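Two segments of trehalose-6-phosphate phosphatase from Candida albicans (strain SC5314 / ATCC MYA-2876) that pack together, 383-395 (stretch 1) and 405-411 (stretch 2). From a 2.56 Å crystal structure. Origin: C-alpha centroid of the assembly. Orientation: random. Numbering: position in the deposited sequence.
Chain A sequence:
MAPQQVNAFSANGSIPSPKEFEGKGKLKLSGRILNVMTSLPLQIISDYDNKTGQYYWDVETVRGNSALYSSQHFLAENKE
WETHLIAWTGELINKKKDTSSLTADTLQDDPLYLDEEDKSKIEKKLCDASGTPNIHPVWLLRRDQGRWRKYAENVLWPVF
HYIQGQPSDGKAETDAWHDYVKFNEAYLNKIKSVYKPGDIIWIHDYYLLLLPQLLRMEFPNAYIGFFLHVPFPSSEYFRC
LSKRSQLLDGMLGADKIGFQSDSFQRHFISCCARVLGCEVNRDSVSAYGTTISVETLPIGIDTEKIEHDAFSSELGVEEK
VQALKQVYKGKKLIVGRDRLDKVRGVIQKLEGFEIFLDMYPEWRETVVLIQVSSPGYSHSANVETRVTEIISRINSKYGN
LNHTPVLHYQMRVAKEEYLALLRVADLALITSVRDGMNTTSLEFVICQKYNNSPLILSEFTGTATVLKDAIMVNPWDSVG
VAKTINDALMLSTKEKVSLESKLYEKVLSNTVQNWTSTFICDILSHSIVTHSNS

Stretch 1, residues 383-395: VETRVTEIISRIN
Stretch 2 (405-411) PVLHYQM

Helix 383-395 of trehalose-6-phosphate phosphatase packs across strand 406-409, the two running roughly antiparallel (145° between N-to-C directions, axes 9.0 Å apart at closest approach) and burying 427 Å² in all. At the apolar centre I391 (chi1 m, chi2 t) faces V406 (chi1 t), their CA atoms 6.4 Å apart; I391 CG2 meets V406 CG1 at 3.8 Å, van der Waals contact between branched side chains that both point toward the other stretch. Three residues on, I394 (m, t) lays CG2 4.0 Å from V406 CG2 and also 4.0 Å from P405 CB, so a single methyl touches both residues. I391 also reaches H408 (chi1 t, chi2 -171°), with I391 CD1 3.3 Å from H408 ND1; one turn back toward the N-terminus, V387 (chi1 t) places CG1 4.1 Å from H408 CE1. Both meet the imidazole obliquely. H408 NE2 is hydrogen-bonded elsewhere in the structure. The strand alternates, with V406 and H408 directed toward the helix and L407 away, on extended phi/psi near -115/120; the helix keeps phi/psi near -63/-45 and regular i to i-4 hydrogen bonds, such as I391 N to V387 O at 2.9 Å.

Polar contacts close both ends. N395 (chi1 m, chi2 -18°), with N395 CA 5.9 Å from P405 CA, clamps the strand's first residue: V406 N donates to N395 OD1 at 2.9 Å, and N395 ND2 donates to V406 O at 3.2 Å, so one amide satisfies both backbone polar groups of V406. N395 OD1 also lies 3.4 Å from P405 CD. At the far end the CA atoms of E384 and Q410 are 10.4 Å apart, and long side chains span the gap: E384 (t, t, -27°) accepts a weak hydrogen bond at OE2 from Q410 NE2 (m, t, -109°), 3.4 Å away.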

ATOM      1  N   VAL A 383      15.491 -11.635   5.027  1.00 60.09           N
ATOM      2  CA  VAL A 383      14.079 -11.999   4.998  1.00 59.83           C
ATOM      3  C   VAL A 383      13.853 -13.032   3.902  1.00 53.81           C
ATOM      4  O   VAL A 383      13.195 -14.050   4.120  1.00 48.82           O
ATOM      5  CB  VAL A 383      13.168 -10.776   4.764  1.00 63.27           C
ATOM      6  CG1 VAL A 383      11.743 -11.218   4.481  1.00 56.16           C
ATOM      7  CG2 VAL A 383      13.216  -9.844   5.958  1.00 65.21           C
ATOM      8  N   GLU A 384      14.416 -12.772   2.726  1.00 57.74           N
ATOM      9  CA  GLU A 384      14.304 -13.708   1.617  1.00 53.18           C
ATOM     10  C   GLU A 384      14.971 -15.037   1.972  1.00 51.31           C
ATOM     11  O   GLU A 384      14.458 -16.104   1.637  1.00 46.67           O
ATOM     12  CB  GLU A 384      14.921 -13.124   0.344  1.00 51.82           C
ATOM     13  CG  GLU A 384      14.709 -13.995  -0.883  1.00 69.53           C
ATOM     14  CD  GLU A 384      15.456 -13.498  -2.107  1.00 74.27           C
ATOM     15  OE1 GLU A 384      15.720 -12.281  -2.207  1.00 78.81           O
ATOM     16  OE2 GLU A 384      15.781 -14.338  -2.972  1.00 62.03           O
ATOM     17  N   THR A 385      16.098 -14.966   2.678  1.00 43.71           N
ATOM     18  CA  THR A 385      16.841 -16.163   3.070  1.00 45.38           C
ATOM     19  C   THR A 385      16.061 -17.015   4.076  1.00 39.11           C
ATOM     20  O   THR A 385      16.001 -18.239   3.953  1.00 43.02           O
ATOM     21  CB  THR A 385      18.220 -15.797   3.670  1.00 46.05           C
ATOM     22  OG1 THR A 385      19.002 -15.103   2.690  1.00 47.19           O
ATOM     23  CG2 THR A 385      18.971 -17.049   4.098  1.00 35.06           C
ATOM     24  N   ARG A 386      15.464 -16.359   5.067  1.00 43.10           N
ATOM     25  CA  ARG A 386      14.678 -17.050   6.088  1.00 48.25           C
ATOM     26  C   ARG A 386      13.405 -17.653   5.498  1.00 42.45           C
ATOM     27  O   ARG A 386      13.126 -18.837   5.697  1.00 45.87           O
ATOM     28  CB  ARG A 386      14.318 -16.098   7.229  1.00 58.15           C
ATOM     29  CG  ARG A 386      15.498 -15.621   8.057  1.00 76.97           C
ATOM     30  CD  ARG A 386      15.039 -14.621   9.106  1.00 77.61           C
ATOM     31  NE  ARG A 386      14.113 -15.232  10.054  1.00 97.35           N
ATOM     32  CZ  ARG A 386      13.431 -14.560  10.973  1.00 86.77           C
ATOM     33  NH1 ARG A 386      13.563 -13.244  11.071  1.00 74.13           N
ATOM     34  NH2 ARG A 386      12.611 -15.203  11.792  1.00 88.59           N
ATOM     35  N   VAL A 387      12.640 -16.823   4.789  1.00 39.36           N
ATOM     36  CA  VAL A 387      11.440 -17.263   4.070  1.00 47.86           C
ATOM     37  C   VAL A 387      11.724 -18.509   3.255  1.00 45.81           C
ATOM     38  O   VAL A 387      11.004 -19.516   3.328  1.00 50.34           O
ATOM     39  CB  VAL A 387      10.902 -16.171   3.112  1.00 47.16           C
ATOM     40  CG1 VAL A 387      10.031 -16.791   2.018  1.00 42.72           C
ATOM     41  CG2 VAL A 387      10.133 -15.108   3.881  1.00 49.18           C
ATOM     42  N   THR A 388      12.796 -18.411   2.480  1.00 38.89           N
ATOM     43  CA  THR A 388      13.243 -19.477   1.612  1.00 51.50           C
ATOM     44  C   THR A 388      13.623 -20.746   2.376  1.00 44.96           C
ATOM     45  O   THR A 388      13.291 -21.857   1.959  1.00 47.44           O
ATOM     46  CB  THR A 388      14.436 -18.996   0.798  1.00 39.91           C
ATOM     47  OG1 THR A 388      13.985 -18.092  -0.219  1.00 45.67           O
ATOM     48  CG2 THR A 388      15.102 -20.133   0.167  1.00 63.06           C
ATOM     49  N   GLU A 389      14.323 -20.570   3.491  1.00 46.67           N
ATOM     50  CA  GLU A 389      14.705 -21.692   4.338  1.00 46.77           C
ATOM     51  C   GLU A 389      13.473 -22.425   4.861  1.00 41.83           C
ATOM     52  O   GLU A 389      13.411 -23.658   4.832  1.00 44.95           O
ATOM     53  CB  GLU A 389      15.580 -21.208   5.501  1.00 43.70           C
ATOM     54  CG  GLU A 389      15.934 -22.287   6.519  1.00 47.63           C
ATOM     55  CD  GLU A 389      16.952 -21.819   7.546  1.00 83.14           C
ATOM     56  OE1 GLU A 389      17.096 -22.484   8.594  1.00 83.69           O
ATOM     57  OE2 GLU A 389      17.616 -20.789   7.299  1.00 81.88           O
ATOM     58  N   ILE A 390      12.491 -21.659   5.326  1.00 44.83           N
ATOM     59  CA  ILE A 390      11.252 -22.238   5.832  1.00 46.48           C
ATOM     60  C   ILE A 390      10.504 -22.976   4.722  1.00 42.83           C
ATOM     61  O   ILE A 390       9.996 -24.077   4.939  1.00 41.21           O
ATOM     62  CB  ILE A 390      10.335 -21.163   6.450  1.00 49.34           C
ATOM     63  CG1 ILE A 390      11.091 -20.362   7.509  1.00 52.31           C
ATOM     64  CG2 ILE A 390       9.100 -21.801   7.061  1.00 41.19           C
ATOM     65  CD1 ILE A 390      10.398 -19.075   7.916  1.00 50.00           C
ATOM     66  N   ILE A 391      10.448 -22.377   3.536  1.00 39.47           N
ATOM     67  CA  ILE A 391       9.803 -23.019   2.392  1.00 43.29           C
ATOM     68  C   ILE A 391      10.478 -24.346   2.060  1.00 52.05           C
ATOM     69  O   ILE A 391       9.808 -25.368   1.894  1.00 44.19           O
ATOM     70  CB  ILE A 391       9.817 -22.115   1.143  1.00 41.07           C
ATOM     71  CG1 ILE A 391       8.923 -20.893   1.358  1.00 35.34           C
ATOM     72  CG2 ILE A 391       9.339 -22.885  -0.076  1.00 34.96           C
ATOM     73  CD1 ILE A 391       8.898 -19.941   0.183  1.00 33.63           C
ATOM     74  N   SER A 392      11.804 -24.324   1.975  1.00 42.03           N
ATOM     75  CA  SER A 392      12.577 -25.531   1.721  1.00 41.71           C
ATOM     76  C   SER A 392      12.303 -26.593   2.778  1.00 39.63           C
ATOM     77  O   SER A 392      12.201 -27.776   2.457  1.00 45.87           O
ATOM     78  CB  SER A 392      14.073 -25.215   1.670  1.00 37.82           C
ATOM     79  OG  SER A 392      14.398 -24.442   0.527  1.00 49.12           O
ATOM     80  N   ARG A 393      12.173 -26.167   4.033  1.00 39.99           N
ATOM     81  CA  ARG A 393      11.916 -27.094   5.133  1.00 44.05           C
ATOM     82  C   ARG A 393      10.541 -27.751   5.013  1.00 45.84           C
ATOM     83  O   ARG A 393      10.413 -28.973   5.142  1.00 44.02           O
ATOM     84  CB  ARG A 393      12.032 -26.377   6.479  1.00 42.42           C
ATOM     85  CG  ARG A 393      12.336 -27.294   7.655  1.00 58.73           C
ATOM     86  CD  ARG A 393      11.922 -26.647   8.972  1.00 55.48           C
ATOM     87  NE  ARG A 393      12.295 -25.235   9.017  1.00 51.35           N
ATOM     88  CZ  ARG A 393      11.627 -24.301   9.690  1.00 54.27           C
ATOM     89  NH1 ARG A 393      10.544 -24.624  10.383  1.00 62.61           N
ATOM     90  NH2 ARG A 393      12.039 -23.040   9.670  1.00 59.80           N
ATOM     91  N   ILE A 394       9.520 -26.934   4.763  1.00 39.60           N
ATOM     92  CA  ILE A 394       8.153 -27.422   4.611  1.00 44.89           C
ATOM     93  C   ILE A 394       8.023 -28.374   3.423  1.00 49.51           C
ATOM     94  O   ILE A 394       7.424 -29.444   3.540  1.00 48.79           O
ATOM     95  CB  ILE A 394       7.153 -26.257   4.434  1.00 58.36           C
ATOM     96  CG1 ILE A 394       7.168 -25.348   5.664  1.00 45.46           C
ATOM     97  CG2 ILE A 394       5.751 -26.785   4.187  1.00 39.50           C
ATOM     98  CD1 ILE A 394       6.223 -24.173   5.564  1.00 49.18           C
ATOM     99  N   ASN A 395       8.591 -27.989   2.284  1.00 46.69           N
ATOM    100  CA  ASN A 395       8.536 -28.836   1.097  1.00 40.60           C
ATOM    101  C   ASN A 395       9.341 -30.120   1.267  1.00 45.95           C
ATOM    102  O   ASN A 395       8.986 -31.159   0.713  1.00 48.71           O
ATOM    103  CB  ASN A 395       9.024 -28.073  -0.134  1.00 35.61           C
ATOM    104  CG  ASN A 395       8.068 -26.975  -0.551  1.00 31.93           C
ATOM    105  OD1 ASN A 395       6.902 -26.967  -0.153  1.00 32.70           O
ATOM    106  ND2 ASN A 395       8.553 -26.045  -1.365  1.00 31.65           N
ATOM    107  N   PRO A 405       3.714 -28.524  -1.225  1.00 34.63           N
ATOM    108  CA  PRO A 405       2.945 -27.724  -0.261  1.00 35.35           C
ATOM    109  C   PRO A 405       3.065 -26.217  -0.479  1.00 38.39           C
ATOM    110  O   PRO A 405       2.046 -25.525  -0.466  1.00 37.28           O
ATOM    111  CB  PRO A 405       3.554 -28.124   1.085  1.00 40.65           C
ATOM    112  CG  PRO A 405       4.102 -29.482   0.859  1.00 40.44           C
ATOM    113  CD  PRO A 405       4.619 -29.468  -0.547  1.00 42.40           C
ATOM    114  N   VAL A 406       4.285 -25.716  -0.661  1.00 31.11           N
ATOM    115  CA  VAL A 406       4.486 -24.287  -0.885  1.00 34.70           C
ATOM    116  C   VAL A 406       5.032 -23.984  -2.278  1.00 33.24           C
ATOM    117  O   VAL A 406       6.079 -24.498  -2.673  1.00 42.20           O
ATOM    118  CB  VAL A 406       5.447 -23.677   0.152  1.00 34.19           C
ATOM    119  CG1 VAL A 406       5.609 -22.183  -0.104  1.00 27.53           C
ATOM    120  CG2 VAL A 406       4.934 -23.919   1.556  1.00 28.15           C
ATOM    121  N   LEU A 407       4.312 -23.148  -3.017  1.00 32.91           N
ATOM    122  CA  LEU A 407       4.779 -22.673  -4.311  1.00 33.04           C
ATOM    123  C   LEU A 407       5.140 -21.199  -4.208  1.00 36.05           C
ATOM    124  O   LEU A 407       4.304 -20.370  -3.839  1.00 41.66           O
ATOM    125  CB  LEU A 407       3.719 -22.902  -5.390  1.00 36.86           C
ATOM    126  CG  LEU A 407       3.465 -24.374  -5.732  1.00 52.88           C
ATOM    127  CD1 LEU A 407       2.229 -24.549  -6.603  1.00 47.38           C
ATOM    128  CD2 LEU A 407       4.689 -24.988  -6.397  1.00 38.33           C
ATOM    129  N   HIS A 408       6.392 -20.880  -4.526  1.00 34.34           N
ATOM    130  CA  HIS A 408       6.895 -19.516  -4.393  1.00 40.51           C
ATOM    131  C   HIS A 408       7.300 -18.925  -5.740  1.00 33.72           C
ATOM    132  O   HIS A 408       8.279 -19.356  -6.352  1.00 48.65           O
ATOM    133  CB  HIS A 408       8.083 -19.477  -3.430  1.00 34.97           C
ATOM    134  CG  HIS A 408       8.480 -18.095  -3.017  1.00 47.14           C
ATOM    135  ND1 HIS A 408       9.631 -17.836  -2.304  1.00 37.39           N
ATOM    136  CD2 HIS A 408       7.880 -16.897  -3.205  1.00 44.35           C
ATOM    137  CE1 HIS A 408       9.723 -16.539  -2.075  1.00 40.83           C
ATOM    138  NE2 HIS A 408       8.672 -15.945  -2.613  1.00 43.58           N
ATOM    139  N   TYR A 409       6.548 -17.925  -6.185  1.00 34.85           N
ATOM    140  CA  TYR A 409       6.843 -17.235  -7.432  1.00 35.99           C
ATOM    141  C   TYR A 409       7.363 -15.834  -7.138  1.00 35.85           C
ATOM    142  O   TYR A 409       6.662 -15.027  -6.531  1.00 36.20           O
ATOM    143  CB  TYR A 409       5.598 -17.164  -8.321  1.00 47.60           C
ATOM    144  CG  TYR A 409       4.976 -18.507  -8.620  1.00 38.38           C
ATOM    145  CD1 TYR A 409       5.454 -19.305  -9.652  1.00 42.09           C
ATOM    146  CD2 TYR A 409       3.904 -18.975  -7.875  1.00 41.76           C
ATOM    147  CE1 TYR A 409       4.885 -20.535  -9.926  1.00 51.06           C
ATOM    148  CE2 TYR A 409       3.329 -20.200  -8.141  1.00 38.71           C
ATOM    149  CZ  TYR A 409       3.821 -20.976  -9.166  1.00 37.32           C
ATOM    150  OH  TYR A 409       3.247 -22.198  -9.433  1.00 45.85           O
ATOM    151  N   GLN A 410       8.590 -15.554  -7.565  1.00 54.40           N
ATOM    152  CA  GLN A 410       9.189 -14.240  -7.365  1.00 43.59           C
ATOM    153  C   GLN A 410       9.203 -13.445  -8.664  1.00 40.85           C
ATOM    154  O   GLN A 410       9.642 -12.294  -8.693  1.00 53.59           O
ATOM    155  CB  GLN A 410      10.607 -14.379  -6.799  1.00 36.91           C
ATOM    156  CG  GLN A 410      10.640 -14.888  -5.364  1.00 47.50           C
ATOM    157  CD  GLN A 410      12.029 -15.283  -4.900  1.00 52.84           C
ATOM    158  OE1 GLN A 410      12.319 -16.465  -4.719  1.00 65.79           O
ATOM    159  NE2 GLN A 410      12.890 -14.295  -4.687  1.00 49.10           N
ATOM    160  N   MET A 411       8.743 -14.055  -9.737  1.00 47.91           N
ATOM    161  CA  MET A 411       8.583 -13.352 -10.998  1.00 58.32           C
ATOM    162  C   MET A 411       7.342 -12.476 -10.985  1.00 57.54           C
ATOM    163  O   MET A 411       6.443 -12.688 -10.190  1.00 64.24           O
ATOM    164  CB  MET A 411       8.535 -14.334 -12.164  1.00 20.00           C
ATOM    165  CG  MET A 411       7.174 -14.933 -12.428  1.00 20.00           C
ATOM    166  SD  MET A 411       6.917 -16.449 -11.527  1.00 20.00           S
ATOM    167  CE  MET A 411       8.495 -17.248 -11.711  1.00 20.00           C
TER